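Local coordinates for protein 5-oxoprolinase subunit C (Escherichia coli, PDB 5DUD) that catalyses, as subunit C of 5-oxoprolinase, the cleavage of 5-oxo-L-proline to L-glutamate coupled to hydrolysis of ATP to ADP and phosphate, at residues T12-G17 against A52-L57; A71-G76 against R110-V115; S27-L32 against S129-V134; L2-A7 against R142-G147; S204-Y209 against M246-T251. All blocks are in the same frame, centred on the assembly; numbering follows the deposited sequence.

Contact 1: residues T12-G17 against A52-L57; sequences TVQDGG and ALEITL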
# COMPACT_ATOMS: atom_id res chain seq x y z
N THR A 12 5.29 -15.31 2.61
CA THR A 12 5.98 -14.17 3.25
C THR A 12 5.61 -14.03 4.72
O THR A 12 4.56 -14.52 5.14
CB THR A 12 5.62 -12.85 2.54
OG1 THR A 12 4.20 -12.63 2.60
CG2 THR A 12 6.10 -12.80 1.12
N VAL A 13 6.44 -13.30 5.49
CA VAL A 13 6.19 -12.98 6.90
C VAL A 13 5.33 -11.72 6.94
O VAL A 13 5.80 -10.66 6.50
CB VAL A 13 7.50 -12.80 7.71
CG1 VAL A 13 7.21 -12.66 9.20
CG2 VAL A 13 8.48 -13.94 7.45
N GLN A 14 4.08 -11.81 7.44
CA GLN A 14 3.18 -10.67 7.48
C GLN A 14 2.77 -10.34 8.91
O GLN A 14 2.67 -11.22 9.76
CB GLN A 14 1.94 -10.93 6.61
CG GLN A 14 2.25 -11.04 5.11
CD GLN A 14 2.79 -9.76 4.50
OE1 GLN A 14 2.59 -8.65 5.01
NE2 GLN A 14 3.48 -9.88 3.37
N ASP A 15 2.56 -9.04 9.16
CA ASP A 15 2.23 -8.42 10.44
C ASP A 15 0.91 -7.60 10.34
O ASP A 15 0.20 -7.71 9.35
CB ASP A 15 3.41 -7.47 10.80
CG ASP A 15 3.75 -7.39 12.27
OD1 ASP A 15 4.29 -8.37 12.81
OD2 ASP A 15 3.49 -6.33 12.88
N GLY A 16 0.62 -6.80 11.37
CA GLY A 16 -0.49 -5.84 11.36
C GLY A 16 -0.37 -4.78 10.28
O GLY A 16 -1.37 -4.42 9.65
N GLY A 17 0.85 -4.27 10.08
CA GLY A 17 1.13 -3.27 9.05
C GLY A 17 2.14 -2.22 9.46
O GLY A 17 2.25 -1.87 10.64
N ALA A 52 3.15 -13.35 11.55
CA ALA A 52 2.72 -14.70 11.17
C ALA A 52 2.94 -14.91 9.66
O ALA A 52 2.89 -13.95 8.90
CB ALA A 52 1.26 -14.91 11.53
N LEU A 53 3.17 -16.16 9.24
CA LEU A 53 3.43 -16.45 7.83
C LEU A 53 2.18 -16.39 6.97
O LEU A 53 1.23 -17.10 7.25
CB LEU A 53 4.02 -17.86 7.65
CG LEU A 53 5.33 -18.15 8.35
CD1 LEU A 53 5.73 -19.60 8.15
CD2 LEU A 53 6.41 -17.23 7.88
N GLU A 54 2.21 -15.61 5.87
CA GLU A 54 1.13 -15.61 4.88
C GLU A 54 1.52 -16.65 3.84
O GLU A 54 2.69 -16.70 3.47
CB GLU A 54 0.93 -14.23 4.25
CG GLU A 54 -0.10 -14.21 3.13
CD GLU A 54 -0.48 -12.83 2.63
OE1 GLU A 54 0.04 -12.42 1.57
OE2 GLU A 54 -1.30 -12.17 3.30
N ILE A 55 0.57 -17.50 3.40
CA ILE A 55 0.84 -18.56 2.41
C ILE A 55 -0.19 -18.44 1.30
O ILE A 55 -1.36 -18.35 1.62
CB ILE A 55 0.77 -19.98 3.06
CG1 ILE A 55 1.56 -20.07 4.40
CG2 ILE A 55 1.24 -21.06 2.09
CD1 ILE A 55 0.91 -20.98 5.39
N THR A 56 0.23 -18.45 0.02
CA THR A 56 -0.68 -18.35 -1.12
C THR A 56 -0.75 -19.71 -1.80
O THR A 56 0.27 -20.21 -2.27
CB THR A 56 -0.23 -17.26 -2.08
OG1 THR A 56 -0.06 -16.05 -1.34
CG2 THR A 56 -1.22 -17.04 -3.23
N LEU A 57 -1.96 -20.32 -1.83
CA LEU A 57 -2.25 -21.63 -2.41
C LEU A 57 -1.39 -22.75 -1.77
O LEU A 57 -0.67 -23.46 -2.47
CB LEU A 57 -2.11 -21.63 -3.95
CG LEU A 57 -3.19 -20.87 -4.71
CD1 LEU A 57 -2.70 -20.46 -6.09
CD2 LEU A 57 -4.45 -21.70 -4.85
O HOH W 1 2.23 -13.95 0.32

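Contact 2: residues A71-G76 against R110-V115; sequences ALTGAG and RSYLAV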
# COMPACT_ATOMS: atom_id res chain seq x y z
N ALA A 71 -1.16 -22.66 15.31
CA ALA A 71 -2.52 -22.55 14.79
C ALA A 71 -2.52 -22.23 13.30
O ALA A 71 -1.59 -21.61 12.80
CB ALA A 71 -3.28 -21.48 15.56
N LEU A 72 -3.58 -22.67 12.59
CA LEU A 72 -3.77 -22.42 11.15
C LEU A 72 -5.11 -21.73 10.90
O LEU A 72 -6.10 -22.09 11.54
CB LEU A 72 -3.70 -23.74 10.36
CG LEU A 72 -2.33 -24.34 10.06
CD1 LEU A 72 -2.49 -25.78 9.61
CD2 LEU A 72 -1.59 -23.53 9.00
N THR A 73 -5.14 -20.71 10.02
CA THR A 73 -6.36 -19.96 9.67
C THR A 73 -6.36 -19.72 8.15
O THR A 73 -5.49 -20.24 7.45
CB THR A 73 -6.44 -18.64 10.48
OG1 THR A 73 -5.19 -17.98 10.39
CG2 THR A 73 -6.84 -18.84 11.94
N GLY A 74 -7.34 -18.96 7.65
CA GLY A 74 -7.47 -18.65 6.22
C GLY A 74 -8.08 -19.79 5.44
O GLY A 74 -9.01 -20.44 5.92
N ALA A 75 -7.57 -20.06 4.22
CA ALA A 75 -8.08 -21.13 3.36
C ALA A 75 -7.64 -22.51 3.89
O ALA A 75 -6.47 -22.69 4.22
CB ALA A 75 -7.58 -20.94 1.94
N GLY A 76 -8.58 -23.45 3.94
CA GLY A 76 -8.31 -24.81 4.42
C GLY A 76 -7.56 -25.63 3.40
O GLY A 76 -8.11 -25.96 2.35
N ARG A 110 -5.43 -17.71 0.22
CA ARG A 110 -4.38 -17.48 1.22
C ARG A 110 -4.65 -18.15 2.58
O ARG A 110 -5.77 -18.11 3.09
CB ARG A 110 -4.17 -15.97 1.41
CG ARG A 110 -3.42 -15.35 0.22
CD ARG A 110 -3.76 -13.90 -0.05
NE ARG A 110 -3.21 -13.45 -1.33
CZ ARG A 110 -3.83 -13.51 -2.52
NH1 ARG A 110 -5.06 -14.00 -2.61
NH2 ARG A 110 -3.22 -13.07 -3.61
N SER A 111 -3.59 -18.75 3.17
CA SER A 111 -3.61 -19.44 4.46
C SER A 111 -2.55 -18.83 5.38
O SER A 111 -1.52 -18.39 4.89
CB SER A 111 -3.35 -20.94 4.26
OG SER A 111 -3.64 -21.71 5.42
N TYR A 112 -2.80 -18.81 6.69
CA TYR A 112 -1.86 -18.21 7.65
C TYR A 112 -1.41 -19.22 8.70
O TYR A 112 -2.18 -20.09 9.09
CB TYR A 112 -2.49 -16.97 8.32
CG TYR A 112 -2.86 -15.91 7.31
CD1 TYR A 112 -4.01 -16.03 6.54
CD2 TYR A 112 -2.00 -14.86 7.03
CE1 TYR A 112 -4.30 -15.13 5.52
CE2 TYR A 112 -2.30 -13.92 6.04
CZ TYR A 112 -3.45 -14.06 5.29
OH TYR A 112 -3.77 -13.15 4.31
N LEU A 113 -0.14 -19.11 9.15
CA LEU A 113 0.45 -19.99 10.15
C LEU A 113 1.15 -19.16 11.24
O LEU A 113 2.15 -18.50 10.96
CB LEU A 113 1.45 -20.95 9.46
CG LEU A 113 2.29 -21.85 10.37
CD1 LEU A 113 1.40 -22.67 11.29
CD2 LEU A 113 3.17 -22.76 9.57
N ALA A 114 0.63 -19.22 12.47
CA ALA A 114 1.17 -18.50 13.63
C ALA A 114 1.64 -19.47 14.71
O ALA A 114 1.01 -20.51 14.92
CB ALA A 114 0.11 -17.58 14.20
N VAL A 115 2.74 -19.13 15.39
CA VAL A 115 3.32 -19.95 16.45
C VAL A 115 3.42 -19.11 17.73
O VAL A 115 3.46 -17.88 17.64
CB VAL A 115 4.68 -20.56 16.03
CG1 VAL A 115 4.57 -21.27 14.69
CG2 VAL A 115 5.79 -19.51 15.99

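Contact 3: residues S27-L32 against S129-V134; sequences SHCGAL and STDLKV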
# COMPACT_ATOMS: atom_id res chain seq x y z
N SER A 27 3.95 1.78 1.56
CA SER A 27 2.70 1.02 1.68
C SER A 27 2.68 0.32 3.04
O SER A 27 3.74 -0.11 3.50
CB SER A 27 2.59 0.01 0.55
OG SER A 27 2.94 0.59 -0.70
N HIS A 28 1.51 0.25 3.70
CA HIS A 28 1.40 -0.35 5.03
C HIS A 28 1.57 -1.88 4.99
O HIS A 28 2.04 -2.45 5.98
CB HIS A 28 0.07 0.03 5.72
CG HIS A 28 -1.11 -0.80 5.32
ND1 HIS A 28 -1.75 -1.62 6.23
CD2 HIS A 28 -1.73 -0.90 4.13
CE1 HIS A 28 -2.75 -2.19 5.57
NE2 HIS A 28 -2.77 -1.80 4.30
N CYS A 29 1.22 -2.54 3.86
CA CYS A 29 1.35 -3.99 3.67
C CYS A 29 0.58 -4.77 4.77
O CYS A 29 -0.53 -4.36 5.12
CB CYS A 29 2.82 -4.40 3.57
SG CYS A 29 3.78 -3.45 2.36
N GLY A 30 1.13 -5.87 5.29
CA GLY A 30 0.45 -6.67 6.30
C GLY A 30 -0.39 -7.72 5.61
O GLY A 30 -0.39 -7.81 4.38
N ALA A 31 -1.10 -8.55 6.39
CA ALA A 31 -1.91 -9.62 5.83
C ALA A 31 -3.09 -9.09 5.02
O ALA A 31 -3.74 -8.12 5.42
CB ALA A 31 -2.43 -10.54 6.94
N LEU A 32 -3.32 -9.69 3.85
CA LEU A 32 -4.45 -9.36 2.97
C LEU A 32 -5.75 -9.70 3.71
O LEU A 32 -6.66 -8.88 3.78
CB LEU A 32 -4.34 -10.11 1.63
CG LEU A 32 -3.86 -9.30 0.41
CD1 LEU A 32 -2.67 -8.42 0.74
CD2 LEU A 32 -3.52 -10.23 -0.75
N SER A 129 6.25 -6.74 8.34
CA SER A 129 5.58 -7.05 7.07
C SER A 129 6.56 -6.96 5.91
O SER A 129 7.26 -5.97 5.78
CB SER A 129 4.42 -6.09 6.83
OG SER A 129 3.39 -6.32 7.76
N THR A 130 6.55 -7.99 5.05
CA THR A 130 7.46 -8.06 3.91
C THR A 130 6.95 -7.18 2.77
O THR A 130 5.83 -7.36 2.30
CB THR A 130 7.61 -9.51 3.42
OG1 THR A 130 7.72 -10.38 4.54
CG2 THR A 130 8.83 -9.70 2.52
N ASP A 131 7.79 -6.22 2.33
CA ASP A 131 7.49 -5.34 1.20
C ASP A 131 8.33 -5.85 0.03
O ASP A 131 9.55 -5.66 0.01
CB ASP A 131 7.79 -3.88 1.58
CG ASP A 131 7.07 -2.85 0.73
OD1 ASP A 131 6.68 -3.18 -0.41
OD2 ASP A 131 6.93 -1.69 1.19
N LEU A 132 7.69 -6.57 -0.91
CA LEU A 132 8.38 -7.21 -2.03
C LEU A 132 8.82 -6.22 -3.11
O LEU A 132 9.79 -6.50 -3.82
CB LEU A 132 7.49 -8.29 -2.64
CG LEU A 132 7.09 -9.43 -1.70
CD1 LEU A 132 5.82 -10.11 -2.17
CD2 LEU A 132 8.21 -10.44 -1.54
N LYS A 133 8.12 -5.07 -3.24
CA LYS A 133 8.48 -4.04 -4.22
C LYS A 133 9.66 -3.20 -3.72
O LYS A 133 10.52 -2.82 -4.51
CB LYS A 133 7.27 -3.13 -4.51
CG LYS A 133 7.54 -2.00 -5.51
CD LYS A 133 6.24 -1.43 -6.05
CE LYS A 133 6.43 -0.18 -6.87
NZ LYS A 133 7.20 -0.41 -8.12
N VAL A 134 9.68 -2.91 -2.41
CA VAL A 134 10.71 -2.09 -1.77
C VAL A 134 11.91 -2.94 -1.34
O VAL A 134 13.03 -2.44 -1.33
CB VAL A 134 10.11 -1.33 -0.56
CG1 VAL A 134 11.14 -0.45 0.13
CG2 VAL A 134 8.90 -0.50 -0.98
O HOH W 2 6.01 -1.43 3.65
O HOH W 3 4.56 -1.14 -2.11

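Contact 4: residues L2-A7 against R142-G147; sequences LKIIRA and RLLKDG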
# COMPACT_ATOMS: atom_id res chain seq x y z
N LEU A 2 12.24 -22.49 13.31
CA LEU A 2 11.20 -23.01 12.41
C LEU A 2 11.81 -23.21 11.03
O LEU A 2 11.94 -22.25 10.28
CB LEU A 2 9.98 -22.06 12.34
CG LEU A 2 8.87 -22.43 11.34
CD1 LEU A 2 8.34 -23.82 11.60
CD2 LEU A 2 7.74 -21.42 11.40
N LYS A 3 12.21 -24.46 10.71
CA LYS A 3 12.84 -24.81 9.43
C LYS A 3 11.79 -25.03 8.35
O LYS A 3 10.76 -25.65 8.62
CB LYS A 3 13.71 -26.07 9.61
CG LYS A 3 14.54 -26.49 8.40
CD LYS A 3 15.16 -27.86 8.64
CE LYS A 3 16.04 -28.31 7.49
NZ LYS A 3 16.19 -29.79 7.48
N ILE A 4 12.06 -24.52 7.14
CA ILE A 4 11.17 -24.63 5.98
C ILE A 4 11.78 -25.59 4.95
O ILE A 4 12.95 -25.44 4.59
CB ILE A 4 10.92 -23.22 5.38
CG1 ILE A 4 9.99 -22.38 6.32
CG2 ILE A 4 10.36 -23.28 3.95
CD1 ILE A 4 10.67 -21.19 6.98
N ILE A 5 10.96 -26.53 4.45
CA ILE A 5 11.34 -27.52 3.45
C ILE A 5 10.82 -27.00 2.10
O ILE A 5 11.61 -26.46 1.35
CB ILE A 5 10.80 -28.92 3.87
CG1 ILE A 5 11.63 -29.49 5.06
CG2 ILE A 5 10.77 -29.92 2.69
CD1 ILE A 5 11.09 -29.17 6.47
N ARG A 6 9.51 -27.08 1.84
CA ARG A 6 8.92 -26.50 0.62
C ARG A 6 8.26 -25.20 1.06
O ARG A 6 7.44 -25.20 1.97
CB ARG A 6 7.94 -27.46 -0.10
CG ARG A 6 6.82 -28.04 0.74
CD ARG A 6 5.71 -28.67 -0.07
NE ARG A 6 4.66 -29.22 0.78
CZ ARG A 6 3.58 -29.86 0.34
NH1 ARG A 6 3.39 -30.04 -0.96
NH2 ARG A 6 2.69 -30.34 1.20
N ALA A 7 8.69 -24.06 0.49
CA ALA A 7 8.13 -22.76 0.85
C ALA A 7 6.83 -22.47 0.07
O ALA A 7 5.94 -21.84 0.61
CB ALA A 7 9.14 -21.64 0.64
N ARG A 142 11.97 -10.58 0.81
CA ARG A 142 11.76 -11.50 -0.32
C ARG A 142 10.85 -12.66 0.07
O ARG A 142 10.53 -12.84 1.24
CB ARG A 142 13.12 -12.03 -0.82
CG ARG A 142 14.02 -12.63 0.28
CD ARG A 142 15.08 -13.55 -0.31
NE ARG A 142 15.90 -14.17 0.74
CZ ARG A 142 15.56 -15.23 1.46
NH1 ARG A 142 14.38 -15.82 1.29
NH2 ARG A 142 16.39 -15.70 2.38
N LEU A 143 10.43 -13.46 -0.93
CA LEU A 143 9.59 -14.64 -0.69
C LEU A 143 10.40 -15.73 -0.01
O LEU A 143 11.58 -15.89 -0.30
CB LEU A 143 9.04 -15.19 -2.01
CG LEU A 143 8.11 -14.28 -2.82
CD1 LEU A 143 7.83 -14.86 -4.19
CD2 LEU A 143 6.81 -14.01 -2.07
N LEU A 144 9.77 -16.49 0.89
CA LEU A 144 10.48 -17.58 1.55
C LEU A 144 10.81 -18.65 0.51
O LEU A 144 10.03 -18.84 -0.43
CB LEU A 144 9.66 -18.17 2.71
CG LEU A 144 9.37 -17.23 3.89
CD1 LEU A 144 8.63 -17.95 4.99
CD2 LEU A 144 10.65 -16.62 4.46
N LYS A 145 12.00 -19.27 0.61
CA LYS A 145 12.45 -20.31 -0.32
C LYS A 145 12.77 -21.60 0.48
O LYS A 145 12.62 -21.61 1.70
CB LYS A 145 13.66 -19.85 -1.16
CG LYS A 145 14.84 -19.25 -0.42
CD LYS A 145 16.09 -19.19 -1.33
CE LYS A 145 17.05 -18.10 -0.93
NZ LYS A 145 18.44 -18.43 -0.51
N ASP A 146 13.16 -22.68 -0.22
CA ASP A 146 13.47 -23.97 0.40
C ASP A 146 14.79 -23.91 1.18
O ASP A 146 15.77 -23.34 0.69
CB ASP A 146 13.56 -25.07 -0.67
CG ASP A 146 12.29 -25.31 -1.45
OD1 ASP A 146 11.58 -24.32 -1.74
OD2 ASP A 146 12.00 -26.48 -1.77
N GLY A 147 14.80 -24.46 2.39
CA GLY A 147 15.99 -24.50 3.24
C GLY A 147 16.15 -23.41 4.28
O GLY A 147 17.01 -23.54 5.15

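Contact 5: residues S204-Y209 against M246-T251; sequences SNRMGY and MNDAQT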
# COMPACT_ATOMS: atom_id res chain seq x y z
N SER A 204 -3.63 -9.68 -11.16
CA SER A 204 -3.94 -9.46 -9.75
C SER A 204 -2.90 -10.08 -8.81
O SER A 204 -2.65 -11.28 -8.89
CB SER A 204 -5.31 -10.04 -9.42
OG SER A 204 -6.30 -9.51 -10.28
N ASN A 205 -2.31 -9.26 -7.94
CA ASN A 205 -1.29 -9.69 -6.98
C ASN A 205 -1.50 -8.95 -5.65
O ASN A 205 -2.59 -8.42 -5.42
CB ASN A 205 0.11 -9.47 -7.58
CG ASN A 205 0.47 -8.02 -7.82
OD1 ASN A 205 -0.39 -7.15 -8.00
ND2 ASN A 205 1.77 -7.72 -7.88
N ARG A 206 -0.49 -8.93 -4.75
CA ARG A 206 -0.58 -8.24 -3.46
C ARG A 206 -0.74 -6.72 -3.59
O ARG A 206 -1.25 -6.10 -2.65
CB ARG A 206 0.64 -8.55 -2.58
CG ARG A 206 0.71 -10.02 -2.14
CD ARG A 206 1.70 -10.27 -1.02
NE ARG A 206 1.07 -10.20 0.30
CZ ARG A 206 1.09 -9.15 1.13
NH1 ARG A 206 1.75 -8.05 0.80
NH2 ARG A 206 0.47 -9.21 2.29
N MET A 207 -0.29 -6.10 -4.70
CA MET A 207 -0.43 -4.66 -4.91
C MET A 207 -1.87 -4.27 -5.25
O MET A 207 -2.50 -3.56 -4.47
CB MET A 207 0.51 -4.16 -6.02
CG MET A 207 1.95 -4.13 -5.60
SD MET A 207 3.06 -3.54 -6.91
CE MET A 207 2.66 -1.79 -6.93
N GLY A 208 -2.38 -4.72 -6.39
CA GLY A 208 -3.73 -4.39 -6.83
C GLY A 208 -4.37 -5.43 -7.72
O GLY A 208 -3.70 -6.01 -8.58
N TYR A 209 -5.68 -5.66 -7.53
CA TYR A 209 -6.46 -6.64 -8.30
C TYR A 209 -7.05 -6.02 -9.57
O TYR A 209 -7.85 -5.10 -9.46
CB TYR A 209 -7.63 -7.20 -7.47
CG TYR A 209 -7.34 -8.27 -6.43
CD1 TYR A 209 -6.06 -8.43 -5.90
CD2 TYR A 209 -8.36 -9.04 -5.91
CE1 TYR A 209 -5.80 -9.40 -4.93
CE2 TYR A 209 -8.11 -10.02 -4.95
CZ TYR A 209 -6.83 -10.19 -4.45
OH TYR A 209 -6.57 -11.14 -3.49
N MET A 246 -4.98 -3.00 -3.12
CA MET A 246 -4.86 -3.85 -1.94
C MET A 246 -3.81 -3.23 -0.99
O MET A 246 -3.63 -2.01 -1.02
CB MET A 246 -4.54 -5.30 -2.35
CG MET A 246 -5.57 -5.92 -3.30
SD MET A 246 -7.27 -5.94 -2.69
CE MET A 246 -7.17 -7.22 -1.43
N ASN A 247 -3.16 -4.02 -0.11
CA ASN A 247 -2.25 -3.49 0.91
C ASN A 247 -0.91 -2.95 0.38
O ASN A 247 -0.49 -1.89 0.85
CB ASN A 247 -1.98 -4.54 1.98
CG ASN A 247 -3.22 -5.05 2.69
OD1 ASN A 247 -4.32 -5.10 2.11
ND2 ASN A 247 -3.08 -5.50 3.93
N ASP A 248 -0.24 -3.63 -0.58
CA ASP A 248 1.05 -3.17 -1.13
C ASP A 248 0.91 -2.10 -2.24
O ASP A 248 1.93 -1.69 -2.80
CB ASP A 248 1.85 -4.37 -1.69
CG ASP A 248 2.40 -5.29 -0.62
OD1 ASP A 248 1.81 -5.34 0.48
OD2 ASP A 248 3.40 -5.99 -0.90
N ALA A 249 -0.32 -1.62 -2.55
CA ALA A 249 -0.58 -0.62 -3.60
C ALA A 249 0.16 0.71 -3.41
O ALA A 249 0.68 1.00 -2.34
CB ALA A 249 -2.07 -0.32 -3.66
N GLN A 250 0.14 1.52 -4.48
CA GLN A 250 0.68 2.88 -4.51
C GLN A 250 -0.01 3.78 -3.49
O GLN A 250 -1.23 3.69 -3.36
CB GLN A 250 0.45 3.52 -5.89
CG GLN A 250 1.54 3.31 -6.91
CD GLN A 250 1.33 4.26 -8.08
OE1 GLN A 250 1.86 5.38 -8.10
NE2 GLN A 250 0.48 3.88 -9.02
N THR A 251 0.72 4.70 -2.84
CA THR A 251 0.07 5.64 -1.93
C THR A 251 -0.59 6.81 -2.70
O THR A 251 -1.56 7.36 -2.19
CB THR A 251 1.06 6.19 -0.91
OG1 THR A 251 2.09 6.89 -1.60
CG2 THR A 251 1.65 5.10 -0.03

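Contact 1: residues T12-G17 against A52-L57
Gln14 rests its CG on CB of Glu54, 3.6 Å away, so that the two side chains overlap on a slant along one face of an antiparallel strand pair. They are diagonal neighbours: the register sets Gln14 beside Ala52 and Thr12 beside Glu54 as hydrogen-bonded pairs, with Val13 and Leu53 forming the non-hydrogen-bonded pair between them. Four backbone bonds fix this register. Glu54 N reaches Thr12 O at 2.7 Å and is answered by Thr12 N to Glu54 O; at the other end Ala52 N reaches Gln14 O at 2.8 Å and is answered by Gln14 N to Ala52 O. The N-to-C directions of the two short strands make 129°, a strong departure from strict antiparallel alignment, and the pairing ends after three residues. On the other face Val13 CG2 meets Leu53 CD2 at 3.9 Å, and both side chains also lean on Leu150.

The carboxylate of Glu54 has several partners. With CG anti to the backbone N (chi1 175°), the chain sets out beside its own carbonyl and runs on extended. A water donates to Glu54 OE1 at 2.9 Å and is also hydrogen-bonded to Thr12 OG1. Beyond the two segments, OE1 makes a salt bridge with Arg206, while OE2 is hydrogen-bonded to Tyr112 OH and to Leu32 N, so both oxygens of this buried group are satisfied. The pairing of 12-14 with 52-56 forms one margin of a five-stranded antiparallel sheet, an all-antiparallel arrangement consistent with the cyclophilin-like assignment of the carboxyltransferase domain.

Contact 2: residues A71-G76 against R110-V115
Thr73 O is approached from the facing strand by the backbone N of Tyr112 and by the hydroxyl of Ser111. Tyr112 N makes a nearly straight bond to Thr73 O at 3.1 Å, although it sits well above the carbonyl plane, 56° out of it. Ser111 OG lies within bonding distance of two carbonyls, 3.1 Å from Thr73 O and 3.2 Å from Ala75 O, with one proton between them. OG stands anti to the backbone N of Ser111 (chi1 -167°), which is what carries it to these carbonyls.

The register runs on from here. Ala71 pairs with Ala114 and Thr73 with Tyr112 as hydrogen-bonded pairs, with Leu72 and Leu113 as the non-hydrogen-bonded pair between them. Gly74 and Ser111 form the next non-hydrogen-bonded pair; beyond it Ala75 N still binds Arg110 O at 2.9 Å. Gly74 has a positive phi (79°), which favours glycine, and its CA lies at the edge of the Tyr112 ring, near the ring plane.

The two faces differ in chemistry. Leu72 CD2 touches Leu113 CD1 at 3.9 Å on one. On the other, Thr73 OG1 approaches Tyr112 CB at 3.5 Å, the two side chains crossing at about a right angle; the hydroxyl itself is hydrogen-bonded to Ala36 O. The leucine face packs on strand 99-102 through Leu100, whereas Ala114, Thr73 and Tyr112 pack on helix 34-44. Strand 110-115 is central in its sheet, with 68-74 as one neighbour and 52-56 as the other.

Contact 3: residues S27-L32 against S129-V134
Cys29 and Asp131 face each other where two loops of the carboxyltransferase domain meet, one leading into helix 34-44 and the other following strand 110-115. The sulfur lies over the flat side of the carboxylate: Cys29 SG is 3.7 Å from Asp131 CG, and the values to OD1 and OD2, 4.0 and 3.8 Å, are nearly matched, as expected for an atom above the plane. Two torsions bring the groups together. SG is anti to the carbonyl carbon of Cys29 (chi1 -52°), whereas CG of Asp131 is anti to its own backbone N (chi1 -159°).

Ser129 comes in beside Cys29. Its CB lies 4.0 Å from Cys29 CB, and its OG passes Gly30 CA at 3.3 Å; the hydroxyl itself is hydrogen-bonded to Asp15 N. The two segments are therefore joined directly by van der Waals contact, and their polar link is made through water.

Gly30 O and Cys29 O turn to other partners, Arg206 and Asn247 respectively, which ties the first loop to the loops carrying those two residues. Lys133 and Val134 pack on another protein chain of the assembly.

Two waters bridge Ser27 to Asp131, one for each carboxylate oxygen. The first donates to both Ser27 O and Asp131 OD2. The second donates to Ser27 OG, which is also hydrogen-bonded to Ala249 O, at 2.8 Å and only weakly to Asp131 OD1, at 3.4 Å.

Contact 4: residues L2-A7 against R142-G147
Asp146 reaches across to the Ile5-Ala7 turn at the margin of a six-stranded antiparallel sheet, where the loop before outermost strand 149-150 draws alongside strand 2-4. Its CB already lies against Ile5 O. With CG anti to the carbonyl carbon (chi1 -61°), the carboxylate carbon stays close to that oxygen, and at the tip the two branches part: OD1 lies 3.7 Å from Ala7 N, while OD2 lies 3.9 Å from Arg6 CA. Since OD2 and Ile5 O are both acceptors, their proximity is no bond.

The next residue supplies the polar link, Gly147 N donating to Ile4 O at 3.0 Å with a bent N-H...O angle of 142°. Just beyond the segment, Asp148 continues the backbone pairing with Ile4, so this bond directly precedes the pairing of strand 149-150 with strand 2-4.

Side-chain packing covers the buried side. Ile4 CG2 meets the backbone at Lys145 O, 3.6 Å away, and the other branch sends CD1 towards Leu144 CD1, 4.3 Å off, as an apolar pair; both residues also touch Leu150. Further round the turn, Ala7 points its methyl at the loop, with Ala7 CB 4.1 Å from Leu144 CB.

Contact 5: residues S204-Y209 against M246-T251
A Met-aromatic contact and a buried salt bridge flank a backbone link at the ends of two antiparallel neighbours, strands 208-212 and 243-245. Met246 SD stands above the middle of the Tyr209 ring, 4.3 Å from its centroid and only 11° off the ring normal. The methionine chain bends at both chi2 and chi3, and its CG lies above the same face, out beside CD1 and CE1, 3.6 Å from Tyr209 CD1. Leu269 and Met266 of helix 266-271 also touch the Met246 side chain, and Leu269 O takes part in a hydrogen bond with the Tyr209 hydroxyl.

The link itself is Met246 N to Met207 O at 2.9 Å. Ala249 CB also lies beside that carbonyl, 3.4 Å from Met207 O. A second backbone bond, from Asp248 N to Arg206 O, is weak.

Across the turn, Arg206 NH1 meets Asp248 OD1 at 2.7 Å in the salt bridge. OD1 approaches at the guanidinium edge, near its plane, and OD2 is also there, 3.1 Å from NH1, but the carboxylate is rotated 68° against the guanidinium, so the two groups do not lie flat together. With Glu54 at NE and Gly30 at NH2, the three nitrogens have three separate partners. The Met207 and Asp248 side chains cross at about a right angle, with Met207 CG 3.9 Å from Asp248 CB. The contact thus lies where the loops at the ends of neighbouring strands 208-212 and 243-245 meet, an arrangement consistent with the cyclophilin-like assignment of the carboxyltransferase domain.

In the fold
Contacts 1 and 2 share a sheet, strands 52-56 and 110-115 being neighbours in it, with centres about 9 Å apart. Contact 3 lies between the two halves of the chain, its centre about 9 Å from those of contacts 1 and 5. Arg206 is the charge that joins them: its NE is 2.8 Å from Glu54 OE1 of contact 1, and its NH2 is 2.7 Å from Gly30 O of contact 3. Contact 4 is the most remote from contact 5, about 24 Å between centres, and meets contact 1 through Leu53 on Leu144 and Thr12 on Leu143. Contact 2 lies about 21 Å, centre to centre, from contact 5. No active-site residue is assigned among these contacts.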